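Local coordinates for protein 3-dehydroquinate dehydratase (PDB 2YR1) that probably catalyses the cis-dehydration of 3-dehydroquinate to 3-dehydroshikimate, the third step of the chorismate pathway, at residues R57-Q62 and I95-A100. Numbering follows the deposited sequence.
Sequences RAIDDQ and IPLNEA
The flat carboxylate of Asp60 and the ring of Pro96 cross obliquely at the CG tip of the ring. OD2 comes in beyond that tip, near the ring plane, 3.3 Å from Pro96 CG. OD1 lies off the plane, on the face where Ile59 packs, and is 3.1 Å from the same CG atom. Asp60 CG is anti to its own carbonyl carbon (chi1 -65°), which brings the carboxylate nearer than its CB direction suggests. Ile59 approaches that face with CG1 near Pro96 CG and CD1 close to Pro96 CD at 3.3 Å. The Ile59 and Ile95 side chains cross at about a right angle, and Ile59 CD1 lies 3.9 Å from Leu97 CD2. Ile59 CG1 takes the crowded position between backbone N and carbonyl carbon (chi1 48°). Leu97 CG does the same, and its CD2 lies against Ile59 O at 3.3 Å. Leu97 also packs on Val102 and Leu105 of helix 99-112. An alanine in place of Ile59 would remove CG1, CG2 and CD1 and would probably loosen the packing against Ile95, Pro96 and Leu97.

The segments come from neighbouring beta-alpha loops of the TIM barrel and run into helices 62-75 and 99-112. A type I turn from Ala58 to Asp61 presents Ile59 and Asp60. Asp61 and Asn98 are the N-caps; Asn98 OD1 accepts from Ala100 N at 3.1 Å. Arg57 turns away to a salt bridge with Glu29. The loops meet by van der Waals packing alone, with Ile59 buried in the middle and the Asp60 carboxylate against Pro96 CG and CB at the exposed margin, where any electrostatic gain is probably slight.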
ATOM      1  N   ARG A  57     -32.196  17.323   0.725  1.00 34.38           N
ATOM      2  CA  ARG A  57     -32.741  18.568   1.268  1.00 36.52           C
ATOM      3  C   ARG A  57     -34.049  18.352   2.033  1.00 29.10           C
ATOM      4  O   ARG A  57     -34.269  18.987   3.052  1.00 35.87           O
ATOM      5  CB  ARG A  57     -32.954  19.625   0.167  1.00 39.54           C
ATOM      6  CG  ARG A  57     -31.788  20.608   0.009  1.00 44.38           C
ATOM      7  CD  ARG A  57     -32.188  21.905  -0.720  1.00 52.00           C
ATOM      8  NE  ARG A  57     -32.717  21.657  -2.062  1.00 56.99           N
ATOM      9  CZ  ARG A  57     -33.976  21.307  -2.336  1.00 54.50           C
ATOM     10  NH1 ARG A  57     -34.867  21.166  -1.361  1.00 54.26           N
ATOM     11  NH2 ARG A  57     -34.338  21.074  -3.593  1.00 52.03           N
ATOM     12  N   ALA A  58     -34.899  17.448   1.545  1.00 32.27           N
ATOM     13  CA  ALA A  58     -36.187  17.158   2.182  1.00 40.20           C
ATOM     14  C   ALA A  58     -36.126  16.085   3.270  1.00 46.05           C
ATOM     15  O   ALA A  58     -37.022  15.239   3.360  1.00 48.49           O
ATOM     16  CB  ALA A  58     -37.209  16.743   1.130  1.00 34.27           C
ATOM     17  N   ILE A  59     -35.086  16.109   4.094  1.00 46.05           N
ATOM     18  CA  ILE A  59     -34.985  15.113   5.155  1.00 49.07           C
ATOM     19  C   ILE A  59     -36.028  15.395   6.232  1.00 49.62           C
ATOM     20  O   ILE A  59     -36.288  14.548   7.088  1.00 44.03           O
ATOM     21  CB  ILE A  59     -33.604  15.117   5.828  1.00 46.00           C
ATOM     22  CG1 ILE A  59     -33.210  16.543   6.181  1.00 42.03           C
ATOM     23  CG2 ILE A  59     -32.583  14.472   4.923  1.00 54.45           C
ATOM     24  CD1 ILE A  59     -32.016  16.618   7.069  1.00 42.26           C
ATOM     25  N   ASP A  60     -36.610  16.591   6.179  1.00 48.77           N
ATOM     26  CA  ASP A  60     -37.621  17.001   7.139  1.00 44.81           C
ATOM     27  C   ASP A  60     -38.917  16.268   6.858  1.00 45.95           C
ATOM     28  O   ASP A  60     -39.882  16.396   7.611  1.00 45.86           O
ATOM     29  CB  ASP A  60     -37.895  18.505   7.045  1.00 52.26           C
ATOM     30  CG  ASP A  60     -36.703  19.362   7.444  1.00 55.41           C
ATOM     31  OD1 ASP A  60     -35.927  18.944   8.331  1.00 58.12           O
ATOM     32  OD2 ASP A  60     -36.564  20.474   6.883  1.00 47.68           O
ATOM     33  N   ASP A  61     -38.941  15.503   5.771  1.00 45.53           N
ATOM     34  CA  ASP A  61     -40.141  14.775   5.396  1.00 47.63           C
ATOM     35  C   ASP A  61     -39.929  13.269   5.390  1.00 47.85           C
ATOM     36  O   ASP A  61     -39.416  12.707   4.420  1.00 47.37           O
ATOM     37  CB  ASP A  61     -40.615  15.235   4.018  1.00 51.18           C
ATOM     38  CG  ASP A  61     -42.109  15.057   3.831  1.00 54.17           C
ATOM     39  OD1 ASP A  61     -42.612  13.945   4.112  1.00 57.55           O
ATOM     40  OD2 ASP A  61     -42.780  16.027   3.402  1.00 55.03           O
ATOM     41  N   GLN A  62     -40.336  12.613   6.473  1.00 43.34           N
ATOM     42  CA  GLN A  62     -40.165  11.174   6.577  1.00 41.33           C
ATOM     43  C   GLN A  62     -40.807  10.421   5.423  1.00 43.15           C
ATOM     44  O   GLN A  62     -40.230   9.458   4.914  1.00 46.39           O
ATOM     45  CB  GLN A  62     -40.733  10.652   7.904  1.00 40.02           C
ATOM     46  CG  GLN A  62     -39.875  10.980   9.106  1.00 35.36           C
ATOM     47  CD  GLN A  62     -40.247  10.183  10.346  1.00 32.97           C
ATOM     48  OE1 GLN A  62     -39.598  10.305  11.379  1.00 25.98           O
ATOM     49  NE2 GLN A  62     -41.292   9.369  10.250  1.00 25.99           N
ATOM     50  N   ILE A  95     -27.865  20.167   7.895  1.00 37.01           N
ATOM     51  CA  ILE A  95     -29.105  19.454   8.189  1.00 38.61           C
ATOM     52  C   ILE A  95     -30.123  20.290   8.992  1.00 34.94           C
ATOM     53  O   ILE A  95     -29.812  20.798  10.064  1.00 37.79           O
ATOM     54  CB  ILE A  95     -28.749  18.148   8.945  1.00 42.73           C
ATOM     55  CG1 ILE A  95     -29.998  17.370   9.320  1.00 50.13           C
ATOM     56  CG2 ILE A  95     -27.950  18.475  10.200  1.00 49.37           C
ATOM     57  CD1 ILE A  95     -29.688  16.018   9.927  1.00 50.51           C
ATOM     58  N   PRO A  96     -31.353  20.434   8.468  1.00 34.47           N
ATOM     59  CA  PRO A  96     -32.443  21.198   9.092  1.00 39.29           C
ATOM     60  C   PRO A  96     -33.093  20.610  10.346  1.00 44.76           C
ATOM     61  O   PRO A  96     -33.632  21.357  11.164  1.00 44.09           O
ATOM     62  CB  PRO A  96     -33.447  21.341   7.957  1.00 40.17           C
ATOM     63  CG  PRO A  96     -33.283  20.052   7.213  1.00 40.24           C
ATOM     64  CD  PRO A  96     -31.771  19.936   7.143  1.00 37.12           C
ATOM     65  N   LEU A  97     -33.078  19.284  10.485  1.00 48.66           N
ATOM     66  CA  LEU A  97     -33.685  18.640  11.656  1.00 47.19           C
ATOM     67  C   LEU A  97     -32.588  18.316  12.652  1.00 41.80           C
ATOM     68  O   LEU A  97     -31.472  18.026  12.259  1.00 45.14           O
ATOM     69  CB  LEU A  97     -34.429  17.367  11.236  1.00 46.28           C
ATOM     70  CG  LEU A  97     -33.618  16.188  10.695  1.00 37.56           C
ATOM     71  CD1 LEU A  97     -33.135  15.358  11.860  1.00 40.37           C
ATOM     72  CD2 LEU A  97     -34.478  15.336   9.774  1.00 38.45           C
ATOM     73  N   ASN A  98     -32.892  18.370  13.942  1.00 46.27           N
ATOM     74  CA  ASN A  98     -31.859  18.096  14.933  1.00 47.18           C
ATOM     75  C   ASN A  98     -31.775  16.634  15.369  1.00 47.82           C
ATOM     76  O   ASN A  98     -32.444  15.756  14.815  1.00 48.66           O
ATOM     77  CB  ASN A  98     -32.024  19.020  16.153  1.00 48.42           C
ATOM     78  CG  ASN A  98     -33.049  18.514  17.157  1.00 53.92           C
ATOM     79  OD1 ASN A  98     -32.787  17.570  17.906  1.00 56.16           O
ATOM     80  ND2 ASN A  98     -34.223  19.141  17.177  1.00 55.09           N
ATOM     81  N   GLU A  99     -30.924  16.398  16.360  1.00 44.74           N
ATOM     82  CA  GLU A  99     -30.663  15.078  16.925  1.00 45.14           C
ATOM     83  C   GLU A  99     -31.836  14.098  17.004  1.00 44.64           C
ATOM     84  O   GLU A  99     -31.820  13.045  16.351  1.00 39.81           O
ATOM     85  CB  GLU A  99     -30.062  15.254  18.317  1.00 46.39           C
ATOM     86  CG  GLU A  99     -29.878  13.967  19.089  1.00 52.56           C
ATOM     87  CD  GLU A  99     -29.028  14.161  20.330  1.00 52.69           C
ATOM     88  OE1 GLU A  99     -29.497  14.793  21.306  1.00 54.02           O
ATOM     89  OE2 GLU A  99     -27.876  13.689  20.314  1.00 55.29           O
ATOM     90  N   ALA A 100     -32.837  14.444  17.810  1.00 36.59           N
ATOM     91  CA  ALA A 100     -34.004  13.597  18.011  1.00 37.35           C
ATOM     92  C   ALA A 100     -34.647  13.128  16.719  1.00 41.55           C
ATOM     93  O   ALA A 100     -34.937  11.937  16.545  1.00 38.94           O
ATOM     94  CB  ALA A 100     -35.033  14.333  18.860  1.00 34.32           C
TER